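Local coordinates for protein TetR family transcriptional regulator (PDB 4ZA6) that probably acts as a TetR-family transcriptional repressor (QsdR) of the gene qsdA, and so helps control degradation of quorum-sensing signals in Rhodococcus erythropolis, at residues 12-17 against 22-27; 42-45 against 49-52; 65-70 against 125-130; 115-120 against 149-154. All coordinates share one frame; numbering follows the deposited sequence.

Contact 1: residues 12-17 against 22-27; sequences DTAASM and EPLDMS
Met17 meets the 22-27 segment through a chain that starts with CG beside its backbone N (chi1 -71°), runs on extended, and bends at chi3 (86°), which lays the terminal methyl across the backbone after Glu22. There CE sits 3.5 Å from Pro23 O and 3.6 Å from Asp25 N, covering the inverse gamma turn centred on Leu24. Met17 and Glu22 cross at about a right angle, with Met17 CG 4.1 Å from Glu22 OE1; that carboxylate oxygen has its salt bridge with Arg32. The backbones are clasped by one hydrogen bond, Glu22 N to Met17 O at 2.8 Å, nearly straight at 161°. Leu24 contributes mainly CD1, which reaches back to the helix: it touches the carbonyl oxygen Ala14 O at 3.4 Å, lies 3.8 Å from Ala14 CB and also packs on Met17 CB. Asp25 then N-caps helix 26-33; its OD1 takes a weak bond from Ser27 N and a further one from Leu28 N. Helix 26-33 covers Thr13 and Met17 through Arg32, and Leu29 and Leu33 also press on Thr13. Ala14 also rests on Leu50 and Val54 of helix 47-69, while Met26 reaches Leu40 and Val44 of helix 37-44. The contact thus sets helix 4-19 against helix 26-33, which with helix 37-44 probably forms the DNA-binding helix-turn-helix of the TetR family.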
loop_
_atom_site.group_PDB
_atom_site.type_symbol
_atom_site.label_atom_id
_atom_site.label_comp_id
_atom_site.label_asym_id
_atom_site.label_seq_id
_atom_site.Cartn_x
_atom_site.Cartn_y
_atom_site.Cartn_z
ATOM N N ASP A 12 -11.333 -9.598 -8.576
ATOM C CA ASP A 12 -12.552 -8.987 -8.072
ATOM C C ASP A 12 -13.230 -9.845 -7.014
ATOM O O ASP A 12 -13.704 -9.308 -6.008
ATOM C CB ASP A 12 -13.525 -8.656 -9.213
ATOM C CG ASP A 12 -13.079 -7.510 -10.102
ATOM O OD1 ASP A 12 -12.021 -6.900 -9.808
ATOM O OD2 ASP A 12 -13.791 -7.205 -11.078
ATOM N N THR A 13 -13.271 -11.171 -7.233
ATOM C CA THR A 13 -13.880 -12.119 -6.303
ATOM C C THR A 13 -13.044 -12.210 -5.041
ATOM O O THR A 13 -13.594 -12.154 -3.947
ATOM C CB THR A 13 -14.187 -13.466 -7.014
ATOM O OG1 THR A 13 -14.945 -13.200 -8.215
ATOM C CG2 THR A 13 -14.966 -14.429 -6.135
ATOM N N ALA A 14 -11.716 -12.316 -5.192
ATOM C CA ALA A 14 -10.768 -12.370 -4.062
ATOM C C ALA A 14 -10.834 -11.073 -3.216
ATOM O O ALA A 14 -10.852 -11.150 -1.997
ATOM C CB ALA A 14 -9.366 -12.608 -4.574
ATOM N N ALA A 15 -10.963 -9.905 -3.875
ATOM C CA ALA A 15 -11.115 -8.588 -3.248
ATOM C C ALA A 15 -12.415 -8.511 -2.438
ATOM O O ALA A 15 -12.397 -7.940 -1.347
ATOM C CB ALA A 15 -11.082 -7.489 -4.307
ATOM N N SER A 16 -13.520 -9.127 -2.925
ATOM C CA SER A 16 -14.784 -9.133 -2.166
ATOM C C SER A 16 -14.662 -9.943 -0.862
ATOM O O SER A 16 -15.256 -9.574 0.144
ATOM C CB SER A 16 -15.968 -9.597 -3.021
ATOM O OG SER A 16 -16.221 -10.995 -2.964
ATOM N N MET A 17 -13.875 -11.029 -0.883
ATOM C CA MET A 17 -13.613 -11.857 0.286
ATOM C C MET A 17 -12.817 -11.048 1.313
ATOM O O MET A 17 -13.155 -11.088 2.490
ATOM C CB MET A 17 -12.850 -13.129 -0.111
ATOM C CG MET A 17 -13.690 -14.114 -0.896
ATOM S SD MET A 17 -12.695 -15.424 -1.667
ATOM C CE MET A 17 -12.609 -16.577 -0.329
ATOM N N GLU A 22 -13.341 -12.181 5.095
ATOM C CA GLU A 22 -13.296 -13.628 4.978
ATOM C C GLU A 22 -11.878 -13.985 4.582
ATOM O O GLU A 22 -11.312 -13.293 3.731
ATOM C CB GLU A 22 -14.257 -14.111 3.876
ATOM C CG GLU A 22 -15.718 -13.770 4.116
ATOM C CD GLU A 22 -16.684 -14.057 2.981
ATOM O OE1 GLU A 22 -16.352 -14.868 2.084
ATOM O OE2 GLU A 22 -17.803 -13.496 3.019
ATOM N N PRO A 23 -11.273 -15.056 5.143
ATOM C CA PRO A 23 -9.927 -15.437 4.691
ATOM C C PRO A 23 -9.943 -15.857 3.218
ATOM O O PRO A 23 -10.984 -16.275 2.711
ATOM C CB PRO A 23 -9.562 -16.602 5.619
ATOM C CG PRO A 23 -10.878 -17.183 6.048
ATOM C CD PRO A 23 -11.797 -15.998 6.157
ATOM N N LEU A 24 -8.809 -15.720 2.523
ATOM C CA LEU A 24 -8.717 -16.058 1.097
ATOM C C LEU A 24 -8.573 -17.562 0.851
ATOM O O LEU A 24 -7.478 -18.051 0.562
ATOM C CB LEU A 24 -7.584 -15.279 0.419
ATOM C CG LEU A 24 -7.841 -14.819 -0.999
ATOM C CD1 LEU A 24 -8.747 -13.590 -0.994
ATOM C CD2 LEU A 24 -6.531 -14.455 -1.684
ATOM N N ASP A 25 -9.692 -18.278 0.903
ATOM C CA ASP A 25 -9.754 -19.719 0.699
ATOM C C ASP A 25 -9.775 -19.992 -0.794
ATOM O O ASP A 25 -10.767 -19.691 -1.452
ATOM C CB ASP A 25 -11.020 -20.276 1.374
ATOM C CG ASP A 25 -11.092 -21.787 1.474
ATOM O OD1 ASP A 25 -10.868 -22.463 0.448
ATOM O OD2 ASP A 25 -11.421 -22.293 2.566
ATOM N N MET A 26 -8.660 -20.535 -1.328
ATOM C CA MET A 26 -8.463 -20.828 -2.753
ATOM C C MET A 26 -9.451 -21.833 -3.320
ATOM O O MET A 26 -9.839 -21.708 -4.485
ATOM C CB MET A 26 -7.002 -21.184 -3.077
ATOM C CG MET A 26 -6.018 -20.059 -2.823
ATOM S SD MET A 26 -6.390 -18.468 -3.649
ATOM C CE MET A 26 -5.250 -18.529 -4.995
ATOM N N SER A 27 -9.946 -22.758 -2.480
ATOM C CA SER A 27 -10.960 -23.731 -2.879
ATOM C C SER A 27 -12.324 -23.045 -3.023
ATOM O O SER A 27 -13.021 -23.283 -4.015
ATOM C CB SER A 27 -11.024 -24.890 -1.888
ATOM O OG SER A 27 -10.035 -25.854 -2.206
#

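Contact 2: residues 42-45 against 49-52; sequences RWVG and ELLG
Val44 and Leu50 meet obliquely, two branched ends packed across the short link between helix 37-44 and helix 47-69. Val44 CG2 faces the fork of Leu50, 3.8 Å from CD2 and 4.1 Å from CD1. Leu50 CD1 sits over the branch point of the valine, 3.9 Å from both its CB and CG1. Leu50 presents the fork this way because its CG stands opposite the backbone N (chi1 180°), and the leucine points toward the end of helix 37-44. Glu49 takes a separate course beside this apolar pair: its CB passes 3.8 Å from Val44 O. Gly45 ends the helix with positive phi (85°), and Glu49 OE1 lies close over it, 3.4 Å from Gly45 CA. Asn46 OD1 accepts from Glu49 N at the start of the next helix. Leu24 and Leu29 also touch Leu50, and Ala10 touches Val44. Helix 37-44 is probably the recognition helix of the helix-turn-helix, joined here to the long helix 47-69. No hydrogen bond spans the two segments, so the contact between them is packing, with Leu50 buried and the acidic side chain exposed, its OE1 hydrogen-bonded within the adjoining link.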
loop_
_atom_site.group_PDB
_atom_site.type_symbol
_atom_site.label_atom_id
_atom_site.label_comp_id
_atom_site.label_asym_id
_atom_site.label_seq_id
_atom_site.Cartn_x
_atom_site.Cartn_y
_atom_site.Cartn_z
ATOM N N ARG A 42 -2.928 -21.330 -12.173
ATOM C CA ARG A 42 -2.407 -20.893 -13.470
ATOM C C ARG A 42 -2.759 -19.432 -13.735
ATOM O O ARG A 42 -1.934 -18.696 -14.283
ATOM C CB ARG A 42 -2.968 -21.789 -14.576
ATOM C CG ARG A 42 -2.111 -21.852 -15.835
ATOM C CD ARG A 42 -2.493 -23.011 -16.749
ATOM N NE ARG A 42 -3.888 -22.948 -17.192
ATOM C CZ ARG A 42 -4.807 -23.869 -16.917
ATOM N NH1 ARG A 42 -4.486 -24.948 -16.214
ATOM N NH2 ARG A 42 -6.049 -23.727 -17.354
ATOM N N TRP A 43 -3.956 -18.994 -13.296
ATOM C CA TRP A 43 -4.422 -17.623 -13.496
ATOM C C TRP A 43 -3.800 -16.595 -12.577
ATOM O O TRP A 43 -3.450 -15.517 -13.042
ATOM C CB TRP A 43 -5.954 -17.542 -13.358
ATOM C CG TRP A 43 -6.744 -18.153 -14.494
ATOM C CD1 TRP A 43 -6.258 -18.789 -15.601
ATOM C CD2 TRP A 43 -8.175 -18.230 -14.581
ATOM N NE1 TRP A 43 -7.301 -19.221 -16.394
ATOM C CE2 TRP A 43 -8.488 -18.877 -15.798
ATOM C CE3 TRP A 43 -9.224 -17.779 -13.762
ATOM C CZ2 TRP A 43 -9.809 -19.112 -16.202
ATOM C CZ3 TRP A 43 -10.532 -17.992 -14.175
ATOM C CH2 TRP A 43 -10.815 -18.621 -15.398
ATOM N N VAL A 44 -3.754 -16.874 -11.263
ATOM C CA VAL A 44 -3.307 -15.896 -10.269
ATOM C C VAL A 44 -2.114 -16.294 -9.377
ATOM O O VAL A 44 -1.631 -15.472 -8.596
ATOM C CB VAL A 44 -4.506 -15.414 -9.415
ATOM C CG1 VAL A 44 -5.543 -14.671 -10.264
ATOM C CG2 VAL A 44 -5.139 -16.573 -8.641
ATOM N N GLY A 45 -1.667 -17.533 -9.479
ATOM C CA GLY A 45 -0.588 -18.015 -8.630
ATOM C C GLY A 45 -1.149 -18.491 -7.310
ATOM O O GLY A 45 -2.359 -18.731 -7.191
ATOM N N GLU A 49 0.414 -14.650 -3.496
ATOM C CA GLU A 49 0.570 -13.827 -4.708
ATOM C C GLU A 49 -0.735 -13.104 -5.017
ATOM O O GLU A 49 -0.713 -11.913 -5.343
ATOM C CB GLU A 49 0.974 -14.683 -5.921
ATOM C CG GLU A 49 2.382 -15.241 -5.840
ATOM C CD GLU A 49 2.734 -16.075 -7.057
ATOM O OE1 GLU A 49 2.349 -17.268 -7.095
ATOM O OE2 GLU A 49 3.362 -15.524 -7.991
ATOM N N LEU A 50 -1.878 -13.827 -4.894
ATOM C CA LEU A 50 -3.206 -13.259 -5.125
ATOM C C LEU A 50 -3.567 -12.230 -4.046
ATOM O O LEU A 50 -4.068 -11.171 -4.383
ATOM C CB LEU A 50 -4.265 -14.365 -5.221
ATOM C CG LEU A 50 -5.699 -13.890 -5.455
ATOM C CD1 LEU A 50 -5.833 -13.003 -6.717
ATOM C CD2 LEU A 50 -6.621 -15.032 -5.490
ATOM N N LEU A 51 -3.286 -12.515 -2.767
ATOM C CA LEU A 51 -3.580 -11.554 -1.693
ATOM C C LEU A 51 -2.760 -10.274 -1.871
ATOM O O LEU A 51 -3.310 -9.181 -1.726
ATOM C CB LEU A 51 -3.413 -12.169 -0.284
ATOM C CG LEU A 51 -3.749 -11.256 0.911
ATOM C CD1 LEU A 51 -5.215 -10.769 0.869
ATOM C CD2 LEU A 51 -3.439 -11.933 2.208
ATOM N N GLY A 52 -1.500 -10.413 -2.277
ATOM C CA GLY A 52 -0.631 -9.279 -2.575
ATOM C C GLY A 52 -1.199 -8.393 -3.671
ATOM O O GLY A 52 -1.161 -7.173 -3.556
#

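Contact 3: residues 65-70 against 125-130; sequences KAMSQA and AEILQS
Met67 and Ile127 reach toward each other tip to tip, and Met67 alone makes the contact for segment 65-70. From CB, which points at helix 115-133, the chain sets off with CG beside the backbone N (chi1 -76°). CG is the first atom to touch, 3.8 Å from Ile127 CD1. SD comes next, lying 3.7 Å from the same CD1 and 3.8 Å from Ile127 CG1. A bend at chi3 (73°) then carries CE along the isoleucine to CG1, at 3.7 Å, and brings it 3.8 Å from Glu126 OE2. Three successive atoms of Met67 therefore follow the outer half of Ile127, while Glu126 crosses at about a right angle and adds only OE2. The glutamate has its own salt-bridge partner, Arg64, which its OE1 meets just before the segment on helix 47-69. With an alanine here CG, SD and CE are gone, and the end of Ile127 would probably lose its cover from this helix. Each segment is steadied locally, Ser130 OG bonding to Ile127 O and Ser68 OG to Lys65 O. Helix 74-90 backs the first segment, Val85 touching Ala66 and Tyr77 OH bonding to Met67 O; helix 143-158 backs the second, where Pro143 and Leu146 meet Leu128. The contact thus joins the C-terminal end of the long helix 47-69 to helix 115-133 of the TetR-like C-terminal domain, probably the regulatory part as in relatives.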
loop_
_atom_site.group_PDB
_atom_site.type_symbol
_atom_site.label_atom_id
_atom_site.label_comp_id
_atom_site.label_asym_id
_atom_site.label_seq_id
_atom_site.Cartn_x
_atom_site.Cartn_y
_atom_site.Cartn_z
ATOM N N LYS A 65 -7.099 8.472 -3.881
ATOM C CA LYS A 65 -8.072 9.249 -3.115
ATOM C C LYS A 65 -7.311 10.320 -2.339
ATOM O O LYS A 65 -7.640 11.495 -2.446
ATOM C CB LYS A 65 -8.878 8.331 -2.172
ATOM C CG LYS A 65 -10.026 9.047 -1.456
ATOM C CD LYS A 65 -10.741 8.143 -0.475
ATOM C CE LYS A 65 -11.820 8.875 0.290
ATOM N NZ LYS A 65 -12.527 7.986 1.251
ATOM N N ALA A 66 -6.235 9.940 -1.651
ATOM C CA ALA A 66 -5.438 10.903 -0.893
ATOM C C ALA A 66 -4.839 11.995 -1.778
ATOM O O ALA A 66 -4.807 13.136 -1.349
ATOM C CB ALA A 66 -4.347 10.197 -0.105
ATOM N N MET A 67 -4.395 11.656 -3.005
ATOM C CA MET A 67 -3.824 12.613 -3.966
ATOM C C MET A 67 -4.828 13.652 -4.420
ATOM O O MET A 67 -4.442 14.792 -4.667
ATOM C CB MET A 67 -3.263 11.893 -5.200
ATOM C CG MET A 67 -1.932 11.205 -4.974
ATOM S SD MET A 67 -1.604 9.924 -6.235
ATOM C CE MET A 67 -1.239 10.954 -7.658
ATOM N N SER A 68 -6.101 13.260 -4.587
ATOM C CA SER A 68 -7.147 14.190 -5.026
ATOM C C SER A 68 -7.632 15.072 -3.858
ATOM O O SER A 68 -8.073 16.194 -4.092
ATOM C CB SER A 68 -8.312 13.432 -5.669
ATOM O OG SER A 68 -9.002 12.612 -4.739
ATOM N N GLN A 69 -7.522 14.572 -2.604
ATOM C CA GLN A 69 -7.984 15.292 -1.405
ATOM C C GLN A 69 -6.906 16.106 -0.681
ATOM O O GLN A 69 -7.241 17.031 0.063
ATOM C CB GLN A 69 -8.722 14.336 -0.448
ATOM C CG GLN A 69 -10.083 13.892 -1.020
ATOM C CD GLN A 69 -10.858 12.881 -0.211
ATOM O OE1 GLN A 69 -12.077 12.733 -0.371
ATOM N NE2 GLN A 69 -10.177 12.115 0.622
ATOM N N ALA A 70 -5.625 15.804 -0.923
ATOM C CA ALA A 70 -4.520 16.534 -0.280
ATOM C C ALA A 70 -4.418 17.999 -0.692
ATOM O O ALA A 70 -4.714 18.342 -1.836
ATOM C CB ALA A 70 -3.197 15.829 -0.517
ATOM N N ALA A 125 6.670 7.800 -6.783
ATOM C CA ALA A 125 7.542 8.288 -7.856
ATOM C C ALA A 125 6.773 9.269 -8.781
ATOM O O ALA A 125 7.308 10.296 -9.173
ATOM C CB ALA A 125 8.070 7.097 -8.670
ATOM N N GLU A 126 5.527 8.939 -9.103
ATOM C CA GLU A 126 4.621 9.743 -9.938
ATOM C C GLU A 126 4.291 11.084 -9.232
ATOM O O GLU A 126 4.316 12.149 -9.871
ATOM C CB GLU A 126 3.360 8.924 -10.240
ATOM C CG GLU A 126 2.314 9.645 -11.074
ATOM C CD GLU A 126 0.919 9.071 -10.937
ATOM O OE1 GLU A 126 0.783 7.845 -10.711
ATOM O OE2 GLU A 126 -0.044 9.852 -11.087
ATOM N N ILE A 127 3.997 11.025 -7.926
ATOM C CA ILE A 127 3.718 12.198 -7.081
ATOM C C ILE A 127 4.958 13.121 -7.086
ATOM O O ILE A 127 4.829 14.333 -7.279
ATOM C CB ILE A 127 3.309 11.792 -5.638
ATOM C CG1 ILE A 127 1.888 11.200 -5.607
ATOM C CG2 ILE A 127 3.399 12.995 -4.679
ATOM C CD1 ILE A 127 1.655 10.153 -4.480
ATOM N N LEU A 128 6.145 12.538 -6.889
ATOM C CA LEU A 128 7.408 13.272 -6.888
ATOM C C LEU A 128 7.677 13.929 -8.226
ATOM O O LEU A 128 8.007 15.118 -8.262
ATOM C CB LEU A 128 8.589 12.371 -6.484
ATOM C CG LEU A 128 8.568 11.839 -5.054
ATOM C CD1 LEU A 128 9.684 10.845 -4.821
ATOM C CD2 LEU A 128 8.623 12.966 -4.033
ATOM N N GLN A 129 7.478 13.187 -9.330
ATOM C CA GLN A 129 7.713 13.702 -10.676
ATOM C C GLN A 129 6.768 14.848 -10.995
ATOM O O GLN A 129 7.218 15.838 -11.553
ATOM C CB GLN A 129 7.612 12.587 -11.729
ATOM C CG GLN A 129 7.974 13.032 -13.157
ATOM C CD GLN A 129 9.425 13.432 -13.309
ATOM O OE1 GLN A 129 9.761 14.607 -13.505
ATOM N NE2 GLN A 129 10.318 12.463 -13.220
ATOM N N SER A 130 5.480 14.735 -10.629
ATOM C CA SER A 130 4.508 15.806 -10.887
ATOM C C SER A 130 4.872 17.065 -10.117
ATOM O O SER A 130 4.780 18.153 -10.678
ATOM C CB SER A 130 3.069 15.354 -10.633
ATOM O OG SER A 130 2.800 15.074 -9.267
#

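Contact 4: residues 115-120 against 149-154; sequences SIESIS and ALVRIC
Glu117 and Arg152 form a salt bridge at one border of this helix pair. Arg152 NH1 donates to Glu117 OE1 at 3.2 Å, in the plane of the guanidinium and onto the syn lone pair, with an angle of 154° at the hydrogen; a weak second bond from the same nitrogen goes to OE2 at 3.4 Å. The two flat groups stand almost perpendicular, their planes 86° apart, so NH1 alone addresses both oxygens, without a paired coplanar grip. The first two torsions of the arginine place its CD 3.5 Å from Glu117 OE1, and the bend at chi3 then sets NE and the guanidinium. Beside the bridge, Val151 packs between the helices: CG1 rests 3.9 Å from Glu117 CG, and CG2 lies 3.6 Å from Ser120 CB. A valine in place of Glu117 would lack the carboxylate and would probably leave Arg152 NH1 without this charge partner. A bond within the helix holds the serine, whose OG gives a 2.8 Å bond to Ile116 O from above the carbonyl plane; Ile116 O also accepts from Ser120 N. Farther out, Thr59 and Tyr63 of helix 47-69 touch Ser120, and Thr124 touches Val151. The helices are inclined steeply, 133° between their directions and 9.5 Å between the axes of the short segments. Asp155 OD2 lies close to Glu117 OE2, a like-charge neighbour that Arg152 would probably help to offset. Joining two helices of the TetR-like C-terminal domain, the contact thus packs Val151 on Ser120 and the aliphatic part of Glu117, while the buried Glu117 carboxylate is met by the exposed Arg152.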
loop_
_atom_site.group_PDB
_atom_site.type_symbol
_atom_site.label_atom_id
_atom_site.label_comp_id
_atom_site.label_asym_id
_atom_site.label_seq_id
_atom_site.Cartn_x
_atom_site.Cartn_y
_atom_site.Cartn_z
ATOM N N SER A 115 4.369 -6.864 -4.355
ATOM C CA SER A 115 3.254 -6.107 -4.906
ATOM C C SER A 115 2.909 -4.780 -4.205
ATOM O O SER A 115 2.849 -3.733 -4.866
ATOM C CB SER A 115 2.037 -7.009 -5.065
ATOM O OG SER A 115 2.296 -7.993 -6.052
ATOM N N ILE A 116 2.720 -4.810 -2.884
ATOM C CA ILE A 116 2.382 -3.611 -2.096
ATOM C C ILE A 116 3.471 -2.528 -2.192
ATOM O O ILE A 116 3.147 -1.392 -2.552
ATOM C CB ILE A 116 2.020 -3.976 -0.623
ATOM C CG1 ILE A 116 0.751 -4.885 -0.584
ATOM C CG2 ILE A 116 1.822 -2.683 0.233
ATOM C CD1 ILE A 116 0.505 -5.615 0.720
ATOM N N GLU A 117 4.756 -2.874 -1.879
ATOM C CA GLU A 117 5.851 -1.903 -1.971
ATOM C C GLU A 117 6.054 -1.365 -3.387
ATOM O O GLU A 117 6.358 -0.193 -3.516
ATOM C CB GLU A 117 7.178 -2.429 -1.392
ATOM C CG GLU A 117 7.232 -2.496 0.131
ATOM C CD GLU A 117 8.595 -2.774 0.750
ATOM O OE1 GLU A 117 9.492 -3.306 0.058
ATOM O OE2 GLU A 117 8.787 -2.405 1.926
ATOM N N SER A 118 5.882 -2.196 -4.447
ATOM C CA SER A 118 6.072 -1.739 -5.843
ATOM C C SER A 118 5.064 -0.701 -6.271
ATOM O O SER A 118 5.458 0.287 -6.873
ATOM C CB SER A 118 6.032 -2.904 -6.833
ATOM O OG SER A 118 7.091 -3.806 -6.563
ATOM N N ILE A 119 3.767 -0.923 -5.999
ATOM C CA ILE A 119 2.746 0.059 -6.368
ATOM C C ILE A 119 2.889 1.328 -5.510
ATOM O O ILE A 119 2.794 2.431 -6.047
ATOM C CB ILE A 119 1.306 -0.538 -6.390
ATOM C CG1 ILE A 119 0.283 0.416 -7.093
ATOM C CG2 ILE A 119 0.821 -0.932 -4.982
ATOM C CD1 ILE A 119 0.489 0.660 -8.574
ATOM N N SER A 120 3.181 1.175 -4.202
ATOM C CA SER A 120 3.382 2.320 -3.306
ATOM C C SER A 120 4.548 3.181 -3.853
ATOM O O SER A 120 4.366 4.384 -4.032
ATOM C CB SER A 120 3.673 1.847 -1.883
ATOM O OG SER A 120 2.590 1.091 -1.366
ATOM N N ALA A 149 12.535 4.713 -1.493
ATOM C CA ALA A 149 13.111 5.058 -0.186
ATOM C C ALA A 149 12.034 5.499 0.816
ATOM O O ALA A 149 12.061 5.054 1.957
ATOM C CB ALA A 149 14.159 6.143 -0.341
ATOM N N LEU A 150 11.085 6.345 0.375
ATOM C CA LEU A 150 9.981 6.831 1.210
ATOM C C LEU A 150 9.134 5.651 1.702
ATOM O O LEU A 150 8.862 5.566 2.888
ATOM C CB LEU A 150 9.081 7.848 0.451
ATOM C CG LEU A 150 9.584 9.309 0.272
ATOM C CD1 LEU A 150 8.486 10.199 -0.279
ATOM C CD2 LEU A 150 10.032 9.929 1.598
ATOM N N VAL A 151 8.778 4.716 0.799
ATOM C CA VAL A 151 7.972 3.535 1.125
ATOM C C VAL A 151 8.711 2.655 2.139
ATOM O O VAL A 151 8.118 2.263 3.157
ATOM C CB VAL A 151 7.612 2.750 -0.174
ATOM C CG1 VAL A 151 7.019 1.361 0.128
ATOM C CG2 VAL A 151 6.661 3.567 -1.033
ATOM N N ARG A 152 9.982 2.334 1.855
ATOM C CA ARG A 152 10.804 1.475 2.731
ATOM C C ARG A 152 10.976 2.029 4.145
ATOM O O ARG A 152 11.020 1.243 5.085
ATOM C CB ARG A 152 12.193 1.228 2.123
ATOM C CG ARG A 152 12.204 0.393 0.831
ATOM C CD ARG A 152 11.938 -1.074 1.055
ATOM N NE ARG A 152 13.030 -1.703 1.806
ATOM C CZ ARG A 152 12.979 -2.943 2.276
ATOM N NH1 ARG A 152 11.888 -3.676 2.108
ATOM N NH2 ARG A 152 14.009 -3.452 2.937
ATOM N N ILE A 153 11.140 3.374 4.289
ATOM C CA ILE A 153 11.356 4.024 5.595
ATOM C C ILE A 153 10.096 4.162 6.384
ATOM O O ILE A 153 10.175 4.183 7.605
ATOM C CB ILE A 153 12.114 5.390 5.583
ATOM C CG1 ILE A 153 11.430 6.483 4.741
ATOM C CG2 ILE A 153 13.581 5.230 5.364
ATOM C CD1 ILE A 153 12.134 7.723 4.598
ATOM N N CYS A 154 8.948 4.308 5.695
ATOM C CA CYS A 154 7.631 4.520 6.291
ATOM C C CYS A 154 6.897 3.292 6.689
ATOM O O CYS A 154 6.229 3.320 7.720
ATOM C CB CYS A 154 6.765 5.387 5.383
ATOM S SG CYS A 154 7.380 7.075 5.197
#

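In the fold
From the N terminus, contact 1 closes the short turn between helix 4-19 and helix 26-33, and contact 2 closes the next tight link, between helix 37-44 and helix 47-69. The two are in series and touch, Met26 and Leu50 packing together, so they tie up the N-terminal bundle. Helix 47-69 then runs across the molecule, taking part in both contact 2 and contact 3, whose centres lie about 28 Å apart. Contact 3 spans 54 mostly helical residues. Contacts 3 and 4 cross along the chain: contact 3 ties the long helix to the C-terminal domain, contact 4 ties two of its helices, 115-133 and 143-158. Gly52 of contact 2 touches Ser115 and Ile116 of contact 4.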